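Local coordinates for Aac(6')-Ih protein (Acinetobacter baumannii, PDB 4E8O) that probably transfers an acetyl group from acetyl coenzyme A to the 6'-amino group of aminoglycoside antibiotics, so conferring resistance to them, at residues Ile102-Pro106 against Glu107-Ser111; Glu122-Ala125 against Lys126-Cys130; Leu139-Gln142 against Ile143-Ala146; Ala146-Ala150 against Leu151-Glu155. One frame throughout, in Å; residues are numbered along the deposited sequence.

Interaction 1. Residues Ile102-Pro106 against Glu107-Ser111; sequences IFVLP and EYRRS
Leu105 and Tyr108 close a tight turn where strand 96-104 ends: Tyr108 N donates to Leu105 O at 2.8 Å, a longer bond runs from Arg109 N to Pro106 O (3.3 Å), and the backbone passes through a short 3-10 segment. Pro106 suits the start of this segment, since its ring already holds phi near the value required. The long side chain of Arg109 then folds back along Pro106 to the strand end. A bend at chi2 (-123°) swings the guanidinium round until two donors address one oxygen, with Arg109 NE 2.9 Å from Val104 O. The second is shorter, Arg109 NH2 to Val104 O at 2.6 Å. Because two N-H donors share one oxygen from the guanidinium edge, neither bond is straight, and both are weak. One guanidinium face lies over Pro106 CA, while the Phe103 ring stands steeply to the guanidinium, planes 78° apart, with Phe103 CE1 nearest NH2. Among the apolar contacts, Val104 CG1 packs on Tyr108 CB at 3.7 Å, and Leu105 CB approaches Tyr108 CD2 at 4.0 Å. Val104 also faces Ile113 and Ala114 of helix 113-127, and Tyr108 rests on Ile76 of strand 75-84. Arg109 opens an R-x-x-G-x-A sequence, the GNAT signature that in relatives binds the coenzyme A pyrophosphate through backbone amides. The chemistry implies a turn shaped by the backbone, with a charged side chain occupying the last strand carbonyl and apolar contacts from Val104 and Leu105 to Tyr108.

Interaction 2. Residues Glu122-Ala125 against Lys126-Cys130; sequences EIWA and KQFAC
Trp124 and Phe128, one helical turn apart, form an offset edge-to-face pair: the edge of Phe128 points at the five-membered ring of Trp124, with planes at 71° and centroids 5.2 Å apart. Phe128 CE2 makes the touch, 3.4 Å from Trp124 NE1, which lies in the plane of the phenyl ring. Trp124 CG lies anti to the backbone N (chi1 172°), which stands the indole out from the side of the helix to meet the Phe128 edge.

In the backbone, Lys126 N donates to Glu122 O at 2.8 Å, but Ala125 O takes two donors from opposite faces of its plane, Phe128 N at 3.0 Å and Cys130 N at 3.2 Å. With Ala129 at positive phi, the Cys130 bond and a second from Ala129 N to Lys126 O (3.1 Å) make a Schellman motif.

Among apolar contacts, the small, buried Ala125 and Cys130 meet CB to CB at 4.2 Å. Among charges, Glu122 OE2 makes a salt bridge to Lys164 of the second subunit.

The motif ends helix 113-127 in the beta-alpha-beta unit before strand 132-138; Trp124, Phe128 and Cys130 pack on Ile83 of strand 75-84, and Ile166 of the second subunit covers Ala125 and Cys130.

Interaction 3. Residues Leu139-Gln142 against Ile143-Ala146; sequences LDNQ and ISHA
Leu139 presents its carbonyl oxygen to the rim of the His145 imidazole, where Leu139 O lies near the ring plane, 3.3 Å from His145 CE1. The stronger polar partner of that ring is the residue just before: His145 NE2 hydrogen-bonds to Ala138 O, which ties the side chain to the end of strand 132-138 and fixes its rotation. The backbone of Leu139 is itself hydrogen-bonded to the second subunit, and its side chain packs on Val160 of that subunit. Beyond Asp140 the chain turns, and Asn141 takes the N-cap position of helix 142-150, the helix that links strand 132-138 to strand 154-165 in this GNAT fold. Its CG is anti to the backbone N (chi1 -167°), which carries OD1 forward over the first turn; there it accepts a weak but fairly straight bond from Ser144 N, with Asn141 OD1 and Ser144 N 3.4 Å apart. Asparagine fits here because its short side chain can supply an acceptor to an amide that has no preceding helical carbonyl. The amide nitrogen ND2 lies against Ser144 CB at 3.3 Å. Asn141 O does double duty: in its carbonyl plane it receives His145 N at 3.3 Å, and it also sits above one face of the His145 ring, toward the rim. Gln142 follows on that same ring face, its CA making a CH-pi contact 3.9 Å from the His145 ring centroid. Gln142 O continues the helical pattern begun by Asn141 O, accepting from Ala146 N at 2.8 Å, while the Gln142 chain is extended beyond CG.

Interaction 4. Residues Ala146-Ala150 against Leu151-Glu155; sequences AMHQA and LGFHE
His148 points the edge of its imidazole at the face of Phe153 across a Schellman motif that ends helix 142-150 and sends the chain into strand 154-165. The two planes stand 84° apart with centroids 5.4 Å apart, and His148 CD2 makes the approach, 4.0 Å from Phe153 CG and offset toward the phenyl rim. Both nitrogens are engaged on other sides, consistent with a carbon edge being the one turned to Phe153: ND1 bonds to Ser144 O one turn earlier, and NE2 to Ser135 OG. These two bonds fix the tilt of the ring, and Phe162 of the second subunit stacks on it. Phe153 in turn meets Phe133 edge-to-face, so a row of aromatic contacts runs from Phe133 through Phe153 and His148 to the subunit interface. His148 O accepts from Phe153 N at 3.0 Å and from Leu151 N at 3.2 Å, the donors coming from opposite faces of its plane, while Gly152 N reaches Gln149 O at 3.2 Å. Gly152 has phi 99°, where any CB would press on the preceding carbonyl oxygen; glycine is what this turn calls for. Leu151 CB borders the edge of the Phe153 ring, while Leu151 CG lies over Met147 O at 3.4 Å and CD1 goes on to 4.3 Å from Met147 CG. The isobutyl group reaches on to Ala114 and Val118 of helix 113-127. Past the glycine, Gln149 CA directs its hydrogen almost straight at Phe153 O, 3.3 Å away and 169° at the hydrogen.

How the interactions relate
Interactions 1 and 3 lie at the surface and are mostly polar, whereas interactions 2 and 4 are partly buried and use aromatic edge-to-face pairs. Interactions 3 and 4 share Ala146 and hold the two ends of helix 142-150, the first supplying an acceptor to early amides, the second using up late carbonyls. Interaction 2 ends helix 113-127 with the same kind of Schellman turn as interaction 4, although positive phi falls on an alanine there and on a glycine in 151-155. Interactions 1 and 4 touch, through Ile102 against Met147 and Leu151. Interactions 2, 3 and 4 reach the second subunit; interaction 1 does not.

Interaction 1. Residues Ile102-Pro106 against Glu107-Ser111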
loop_
_atom_site.group_PDB
_atom_site.type_symbol
_atom_site.label_atom_id
_atom_site.label_comp_id
_atom_site.label_asym_id
_atom_site.label_seq_id
_atom_site.Cartn_x
_atom_site.Cartn_y
_atom_site.Cartn_z
ATOM N N ILE B 102 -6.602 -4.230 -14.650
ATOM C CA ILE B 102 -7.678 -4.701 -15.499
ATOM C C ILE B 102 -7.540 -4.017 -16.851
ATOM O O ILE B 102 -7.184 -2.838 -16.927
ATOM C CB ILE B 102 -9.058 -4.427 -14.861
ATOM C CG1 ILE B 102 -10.179 -5.022 -15.717
ATOM C CG2 ILE B 102 -9.247 -2.934 -14.600
ATOM C CD1 ILE B 102 -11.562 -4.853 -15.119
ATOM N N PHE B 103 -7.783 -4.763 -17.920
ATOM C CA PHE B 103 -7.722 -4.186 -19.251
ATOM C C PHE B 103 -8.709 -4.872 -20.169
ATOM O O PHE B 103 -8.695 -6.093 -20.296
ATOM C CB PHE B 103 -6.317 -4.304 -19.840
ATOM C CG PHE B 103 -6.246 -3.935 -21.291
ATOM C CD1 PHE B 103 -6.226 -2.604 -21.679
ATOM C CD2 PHE B 103 -6.216 -4.916 -22.268
ATOM C CE1 PHE B 103 -6.172 -2.259 -23.019
ATOM C CE2 PHE B 103 -6.162 -4.582 -23.603
ATOM C CZ PHE B 103 -6.137 -3.250 -23.983
ATOM N N VAL B 104 -9.564 -4.081 -20.802
ATOM C CA VAL B 104 -10.493 -4.583 -21.801
ATOM C C VAL B 104 -10.242 -3.819 -23.093
ATOM O O VAL B 104 -10.063 -2.599 -23.065
ATOM C CB VAL B 104 -11.955 -4.366 -21.367
ATOM C CG1 VAL B 104 -12.909 -4.978 -22.381
ATOM C CG2 VAL B 104 -12.198 -4.956 -19.985
ATOM N N LEU B 105 -10.200 -4.531 -24.218
ATOM C CA LEU B 105 -10.116 -3.879 -25.523
ATOM C C LEU B 105 -11.329 -2.976 -25.708
ATOM O O LEU B 105 -12.445 -3.368 -25.363
ATOM C CB LEU B 105 -10.044 -4.918 -26.644
ATOM C CG LEU B 105 -8.727 -5.689 -26.722
ATOM C CD1 LEU B 105 -8.792 -6.789 -27.769
ATOM C CD2 LEU B 105 -7.603 -4.731 -27.033
ATOM N N PRO B 106 -11.113 -1.759 -26.243
ATOM C CA PRO B 106 -12.154 -0.726 -26.351
ATOM C C PRO B 106 -13.462 -1.234 -26.950
ATOM O O PRO B 106 -14.527 -0.902 -26.429
ATOM C CB PRO B 106 -11.519 0.306 -27.284
ATOM C CG PRO B 106 -10.058 0.172 -27.041
ATOM C CD PRO B 106 -9.829 -1.302 -26.811
ATOM N N GLU B 107 -13.381 -2.032 -28.012
ATOM C CA GLU B 107 -14.566 -2.579 -28.672
ATOM C C GLU B 107 -15.449 -3.427 -27.742
ATOM O O GLU B 107 -16.610 -3.698 -28.059
ATOM C CB GLU B 107 -14.157 -3.405 -29.904
ATOM C CG GLU B 107 -13.467 -2.613 -31.024
ATOM C CD GLU B 107 -12.001 -2.309 -30.739
ATOM O OE1 GLU B 107 -11.370 -3.052 -29.957
ATOM O OE2 GLU B 107 -11.476 -1.324 -31.304
ATOM N N TYR B 108 -14.900 -3.826 -26.594
ATOM C CA TYR B 108 -15.566 -4.775 -25.697
ATOM C C TYR B 108 -15.981 -4.198 -24.334
ATOM O O TYR B 108 -16.457 -4.934 -23.469
ATOM C CB TYR B 108 -14.682 -6.019 -25.502
ATOM C CG TYR B 108 -14.528 -6.852 -26.756
ATOM C CD1 TYR B 108 -15.358 -7.939 -26.995
ATOM C CD2 TYR B 108 -13.564 -6.545 -27.704
ATOM C CE1 TYR B 108 -15.227 -8.698 -28.140
ATOM C CE2 TYR B 108 -13.429 -7.296 -28.854
ATOM C CZ TYR B 108 -14.261 -8.371 -29.064
ATOM O OH TYR B 108 -14.129 -9.126 -30.207
ATOM N N ARG B 109 -15.816 -2.889 -24.150
ATOM C CA ARG B 109 -16.162 -2.233 -22.887
ATOM C C ARG B 109 -17.677 -2.159 -22.633
ATOM O O ARG B 109 -18.131 -2.263 -21.493
ATOM C CB ARG B 109 -15.544 -0.830 -22.836
ATOM C CG ARG B 109 -14.057 -0.799 -23.193
ATOM C CD ARG B 109 -13.227 -0.197 -22.082
ATOM N NE ARG B 109 -11.800 -0.485 -22.227
ATOM C CZ ARG B 109 -10.922 0.347 -22.780
ATOM N NH1 ARG B 109 -11.327 1.520 -23.246
ATOM N NH2 ARG B 109 -9.644 0.008 -22.870
ATOM N N ARG B 110 -18.454 -1.992 -23.700
ATOM C CA ARG B 110 -19.907 -1.872 -23.583
ATOM C C ARG B 110 -20.568 -3.218 -23.296
ATOM O O ARG B 110 -21.783 -3.294 -23.115
ATOM C CB ARG B 110 -20.493 -1.268 -24.861
ATOM C CG ARG B 110 -20.363 -2.157 -26.090
ATOM C CD ARG B 110 -20.216 -1.316 -27.339
ATOM N NE ARG B 110 -20.236 -2.103 -28.570
ATOM C CZ ARG B 110 -21.315 -2.273 -29.328
ATOM N NH1 ARG B 110 -22.469 -1.718 -28.979
ATOM N NH2 ARG B 110 -21.243 -3.001 -30.435
ATOM N N SER B 111 -19.759 -4.273 -23.253
ATOM C CA SER B 111 -20.262 -5.624 -23.019
ATOM C C SER B 111 -20.329 -5.939 -21.531
ATOM O O SER B 111 -20.982 -6.900 -21.120
ATOM C CB SER B 111 -19.379 -6.653 -23.725
ATOM O OG SER B 111 -18.058 -6.625 -23.214
#

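Interaction 2. Residues Glu122-Ala125 against Lys126-Cys130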
loop_
_atom_site.group_PDB
_atom_site.type_symbol
_atom_site.label_atom_id
_atom_site.label_comp_id
_atom_site.label_asym_id
_atom_site.label_seq_id
_atom_site.Cartn_x
_atom_site.Cartn_y
_atom_site.Cartn_z
ATOM N N GLU B 122 -14.327 -11.365 -6.482
ATOM C CA GLU B 122 -15.090 -11.328 -5.234
ATOM C C GLU B 122 -15.437 -12.723 -4.734
ATOM O O GLU B 122 -15.333 -13.003 -3.540
ATOM C CB GLU B 122 -16.368 -10.492 -5.404
ATOM C CG GLU B 122 -16.102 -9.023 -5.719
ATOM C CD GLU B 122 -17.365 -8.180 -5.739
ATOM O OE1 GLU B 122 -18.413 -8.644 -5.234
ATOM O OE2 GLU B 122 -17.306 -7.043 -6.254
ATOM N N ILE B 123 -15.861 -13.589 -5.654
ATOM C CA ILE B 123 -16.107 -14.993 -5.339
ATOM C C ILE B 123 -14.826 -15.600 -4.781
ATOM O O ILE B 123 -14.842 -16.292 -3.763
ATOM C CB ILE B 123 -16.539 -15.780 -6.591
ATOM C CG1 ILE B 123 -17.821 -15.181 -7.178
ATOM C CG2 ILE B 123 -16.730 -17.254 -6.265
ATOM C CD1 ILE B 123 -18.274 -15.827 -8.477
ATOM N N TRP B 124 -13.715 -15.311 -5.453
ATOM C CA TRP B 124 -12.397 -15.776 -5.036
ATOM C C TRP B 124 -11.949 -15.144 -3.718
ATOM O O TRP B 124 -11.441 -15.833 -2.836
ATOM C CB TRP B 124 -11.378 -15.483 -6.142
ATOM C CG TRP B 124 -9.947 -15.755 -5.754
ATOM C CD1 TRP B 124 -9.372 -16.974 -5.532
ATOM C CD2 TRP B 124 -8.910 -14.784 -5.567
ATOM N NE1 TRP B 124 -8.047 -16.818 -5.210
ATOM C CE2 TRP B 124 -7.737 -15.482 -5.225
ATOM C CE3 TRP B 124 -8.862 -13.390 -5.653
ATOM C CZ2 TRP B 124 -6.527 -14.832 -4.967
ATOM C CZ3 TRP B 124 -7.665 -12.747 -5.401
ATOM C CH2 TRP B 124 -6.511 -13.467 -5.065
ATOM N N ALA B 125 -12.139 -13.836 -3.586
ATOM C CA ALA B 125 -11.716 -13.123 -2.384
ATOM C C ALA B 125 -12.510 -13.559 -1.156
ATOM O O ALA B 125 -11.991 -13.541 -0.040
ATOM C CB ALA B 125 -11.838 -11.625 -2.591
ATOM N N LYS B 126 -13.770 -13.938 -1.365
ATOM C CA LYS B 126 -14.624 -14.420 -0.279
ATOM C C LYS B 126 -14.046 -15.671 0.366
ATOM O O LYS B 126 -14.221 -15.894 1.564
ATOM C CB LYS B 126 -16.030 -14.721 -0.804
ATOM C CG LYS B 126 -17.056 -13.643 -0.511
ATOM C CD LYS B 126 -18.170 -13.660 -1.550
ATOM C CE LYS B 126 -19.337 -12.774 -1.133
ATOM N NZ LYS B 126 -19.985 -12.114 -2.309
ATOM N N GLN B 127 -13.371 -16.491 -0.438
ATOM C CA GLN B 127 -12.730 -17.703 0.061
ATOM C C GLN B 127 -11.631 -17.361 1.055
ATOM O O GLN B 127 -11.366 -18.121 1.982
ATOM C CB GLN B 127 -12.131 -18.513 -1.091
ATOM C CG GLN B 127 -13.129 -19.313 -1.911
ATOM C CD GLN B 127 -12.480 -20.519 -2.560
ATOM O OE1 GLN B 127 -11.270 -20.725 -2.438
ATOM N NE2 GLN B 127 -13.280 -21.330 -3.248
ATOM N N PHE B 128 -10.996 -16.210 0.854
ATOM C CA PHE B 128 -9.905 -15.770 1.713
ATOM C C PHE B 128 -10.405 -14.994 2.931
ATOM O O PHE B 128 -9.617 -14.351 3.626
ATOM C CB PHE B 128 -8.911 -14.922 0.911
ATOM C CG PHE B 128 -7.919 -15.729 0.114
ATOM C CD1 PHE B 128 -6.738 -16.161 0.698
ATOM C CD2 PHE B 128 -8.159 -16.046 -1.218
ATOM C CE1 PHE B 128 -5.816 -16.901 -0.023
ATOM C CE2 PHE B 128 -7.239 -16.787 -1.948
ATOM C CZ PHE B 128 -6.067 -17.213 -1.348
ATOM N N ALA B 129 -11.712 -15.066 3.187
ATOM C CA ALA B 129 -12.347 -14.339 4.288
ATOM C C ALA B 129 -12.148 -12.823 4.188
ATOM O O ALA B 129 -11.998 -12.133 5.201
ATOM C CB ALA B 129 -11.872 -14.868 5.640
ATOM N N CYS B 130 -12.157 -12.315 2.960
ATOM C CA CYS B 130 -12.125 -10.879 2.713
ATOM C C CYS B 130 -13.548 -10.333 2.613
ATOM O O CYS B 130 -14.454 -11.008 2.115
ATOM C CB CYS B 130 -11.395 -10.576 1.406
ATOM S SG CYS B 130 -9.647 -10.999 1.386
HETATM O O HOH W 1 -19.894 -9.728 -2.824
#

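Interaction 3. Residues Leu139-Gln142 against Ile143-Ala146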
loop_
_atom_site.group_PDB
_atom_site.type_symbol
_atom_site.label_atom_id
_atom_site.label_comp_id
_atom_site.label_asym_id
_atom_site.label_seq_id
_atom_site.Cartn_x
_atom_site.Cartn_y
_atom_site.Cartn_z
ATOM N N LEU B 139 -3.327 9.729 -9.711
ATOM C CA LEU B 139 -4.185 10.884 -9.454
ATOM C C LEU B 139 -4.567 11.592 -10.748
ATOM O O LEU B 139 -5.647 12.177 -10.844
ATOM C CB LEU B 139 -3.494 11.858 -8.489
ATOM C CG LEU B 139 -4.157 13.201 -8.169
ATOM C CD1 LEU B 139 -5.521 13.018 -7.528
ATOM C CD2 LEU B 139 -3.259 14.026 -7.256
ATOM N N ASP B 140 -3.684 11.525 -11.742
ATOM C CA ASP B 140 -3.903 12.224 -13.009
ATOM C C ASP B 140 -4.670 11.402 -14.051
ATOM O O ASP B 140 -4.852 11.848 -15.185
ATOM C CB ASP B 140 -2.566 12.715 -13.590
ATOM C CG ASP B 140 -1.671 11.577 -14.060
ATOM O OD1 ASP B 140 -1.929 10.409 -13.705
ATOM O OD2 ASP B 140 -0.692 11.855 -14.788
ATOM N N ASN B 141 -5.120 10.211 -13.663
ATOM C CA ASN B 141 -5.878 9.343 -14.565
ATOM C C ASN B 141 -7.363 9.323 -14.193
ATOM O O ASN B 141 -7.837 8.372 -13.572
ATOM C CB ASN B 141 -5.299 7.919 -14.539
ATOM C CG ASN B 141 -5.831 7.044 -15.669
ATOM O OD1 ASN B 141 -6.617 7.490 -16.502
ATOM N ND2 ASN B 141 -5.391 5.792 -15.703
ATOM N N GLN B 142 -8.092 10.366 -14.581
ATOM C CA GLN B 142 -9.500 10.497 -14.211
ATOM C C GLN B 142 -10.387 9.464 -14.901
ATOM O O GLN B 142 -11.457 9.122 -14.397
ATOM C CB GLN B 142 -10.006 11.910 -14.510
ATOM C CG GLN B 142 -9.209 13.013 -13.826
ATOM C CD GLN B 142 -9.885 14.363 -13.938
ATOM O OE1 GLN B 142 -10.990 14.474 -14.472
ATOM N NE2 GLN B 142 -9.228 15.400 -13.430
ATOM N N ILE B 143 -9.939 8.975 -16.054
ATOM C CA ILE B 143 -10.662 7.942 -16.788
ATOM C C ILE B 143 -10.704 6.648 -15.983
ATOM O O ILE B 143 -11.737 5.973 -15.927
ATOM C CB ILE B 143 -10.015 7.684 -18.161
ATOM C CG1 ILE B 143 -10.155 8.926 -19.047
ATOM C CG2 ILE B 143 -10.636 6.466 -18.833
ATOM C CD1 ILE B 143 -9.226 8.934 -20.242
ATOM N N SER B 144 -9.576 6.309 -15.363
ATOM C CA SER B 144 -9.509 5.171 -14.456
ATOM C C SER B 144 -10.431 5.402 -13.268
ATOM O O SER B 144 -11.013 4.456 -12.737
ATOM C CB SER B 144 -8.074 4.964 -13.975
ATOM O OG SER B 144 -8.025 4.047 -12.893
ATOM N N HIS B 145 -10.559 6.659 -12.846
ATOM C CA HIS B 145 -11.447 7.000 -11.735
ATOM C C HIS B 145 -12.891 6.754 -12.158
ATOM O O HIS B 145 -13.690 6.226 -11.389
ATOM C CB HIS B 145 -11.278 8.468 -11.312
ATOM C CG HIS B 145 -9.881 8.835 -10.920
ATOM N ND1 HIS B 145 -9.496 10.134 -10.663
ATOM C CD2 HIS B 145 -8.773 8.076 -10.739
ATOM C CE1 HIS B 145 -8.217 10.160 -10.345
ATOM N NE2 HIS B 145 -7.752 8.923 -10.384
ATOM N N ALA B 146 -13.222 7.143 -13.386
ATOM C CA ALA B 146 -14.561 6.912 -13.918
ATOM C C ALA B 146 -14.829 5.416 -14.095
ATOM O O ALA B 146 -15.932 4.940 -13.818
ATOM C CB ALA B 146 -14.760 7.662 -15.227
#

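Interaction 4. Residues Ala146-Ala150 against Leu151-Glu155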
loop_
_atom_site.group_PDB
_atom_site.type_symbol
_atom_site.label_atom_id
_atom_site.label_comp_id
_atom_site.label_asym_id
_atom_site.label_seq_id
_atom_site.Cartn_x
_atom_site.Cartn_y
_atom_site.Cartn_z
ATOM N N ALA B 146 -13.222 7.143 -13.386
ATOM C CA ALA B 146 -14.561 6.912 -13.918
ATOM C C ALA B 146 -14.829 5.416 -14.095
ATOM O O ALA B 146 -15.932 4.940 -13.818
ATOM C CB ALA B 146 -14.760 7.662 -15.227
ATOM N N MET B 147 -13.820 4.682 -14.556
ATOM C CA MET B 147 -13.929 3.230 -14.698
ATOM C C MET B 147 -14.155 2.532 -13.358
ATOM O O MET B 147 -14.999 1.639 -13.254
ATOM C CB MET B 147 -12.678 2.652 -15.371
ATOM C CG MET B 147 -12.681 1.133 -15.444
ATOM S SD MET B 147 -11.071 0.399 -15.817
ATOM C CE MET B 147 -10.091 0.967 -14.431
ATOM N N HIS B 148 -13.398 2.936 -12.338
ATOM C CA HIS B 148 -13.544 2.353 -11.003
ATOM C C HIS B 148 -14.949 2.556 -10.453
ATOM O O HIS B 148 -15.526 1.641 -9.871
ATOM C CB HIS B 148 -12.524 2.942 -10.026
ATOM C CG HIS B 148 -11.215 2.220 -10.009
ATOM N ND1 HIS B 148 -10.129 2.628 -10.752
ATOM C CD2 HIS B 148 -10.818 1.113 -9.338
ATOM C CE1 HIS B 148 -9.120 1.802 -10.544
ATOM N NE2 HIS B 148 -9.512 0.873 -9.690
ATOM N N GLN B 149 -15.496 3.754 -10.624
ATOM C CA GLN B 149 -16.840 4.033 -10.133
ATOM C C GLN B 149 -17.891 3.260 -10.922
ATOM O O GLN B 149 -18.917 2.869 -10.377
ATOM C CB GLN B 149 -17.121 5.541 -10.150
ATOM C CG GLN B 149 -16.155 6.356 -9.280
ATOM C CD GLN B 149 -16.440 7.847 -9.319
ATOM O OE1 GLN B 149 -17.131 8.338 -10.215
ATOM N NE2 GLN B 149 -15.909 8.575 -8.345
ATOM N N ALA B 150 -17.621 3.019 -12.200
ATOM C CA ALA B 150 -18.561 2.294 -13.051
ATOM C C ALA B 150 -18.594 0.812 -12.687
ATOM O O ALA B 150 -19.525 0.096 -13.060
ATOM C CB ALA B 150 -18.204 2.479 -14.514
ATOM N N LEU B 151 -17.569 0.362 -11.966
ATOM C CA LEU B 151 -17.466 -1.027 -11.524
ATOM C C LEU B 151 -17.967 -1.225 -10.088
ATOM O O LEU B 151 -17.935 -2.342 -9.562
ATOM C CB LEU B 151 -16.024 -1.531 -11.653
ATOM C CG LEU B 151 -15.499 -1.718 -13.081
ATOM C CD1 LEU B 151 -14.061 -2.218 -13.097
ATOM C CD2 LEU B 151 -16.400 -2.664 -13.847
ATOM N N GLY B 152 -18.429 -0.147 -9.458
ATOM C CA GLY B 152 -18.971 -0.239 -8.113
ATOM C C GLY B 152 -17.995 0.164 -7.022
ATOM O O GLY B 152 -18.325 0.081 -5.834
ATOM N N PHE B 153 -16.793 0.587 -7.410
ATOM C CA PHE B 153 -15.825 1.097 -6.439
ATOM C C PHE B 153 -16.158 2.549 -6.113
ATOM O O PHE B 153 -16.658 3.286 -6.970
ATOM C CB PHE B 153 -14.391 1.013 -6.980
ATOM C CG PHE B 153 -13.868 -0.394 -7.144
ATOM C CD1 PHE B 153 -14.177 -1.139 -8.275
ATOM C CD2 PHE B 153 -13.040 -0.959 -6.182
ATOM C CE1 PHE B 153 -13.689 -2.429 -8.433
ATOM C CE2 PHE B 153 -12.550 -2.248 -6.332
ATOM C CZ PHE B 153 -12.876 -2.984 -7.460
ATOM N N HIS B 154 -15.892 2.959 -4.877
ATOM C CA HIS B 154 -16.017 4.365 -4.503
ATOM C C HIS B 154 -14.668 4.838 -3.989
ATOM O O HIS B 154 -13.881 4.032 -3.491
ATOM C CB HIS B 154 -17.111 4.568 -3.448
ATOM C CG HIS B 154 -16.826 3.898 -2.139
ATOM N ND1 HIS B 154 -17.125 2.575 -1.898
ATOM C CD2 HIS B 154 -16.278 4.373 -0.993
ATOM C CE1 HIS B 154 -16.768 2.259 -0.664
ATOM N NE2 HIS B 154 -16.252 3.334 -0.094
ATOM N N GLU B 155 -14.387 6.130 -4.131
ATOM C CA GLU B 155 -13.106 6.696 -3.704
ATOM C C GLU B 155 -13.018 6.722 -2.179
ATOM O O GLU B 155 -14.005 7.023 -1.505
ATOM C CB GLU B 155 -12.960 8.115 -4.272
ATOM C CG GLU B 155 -11.703 8.871 -3.843
ATOM C CD GLU B 155 -11.652 10.274 -4.419
ATOM O OE1 GLU B 155 -12.154 10.478 -5.546
ATOM O OE2 GLU B 155 -11.117 11.180 -3.746
#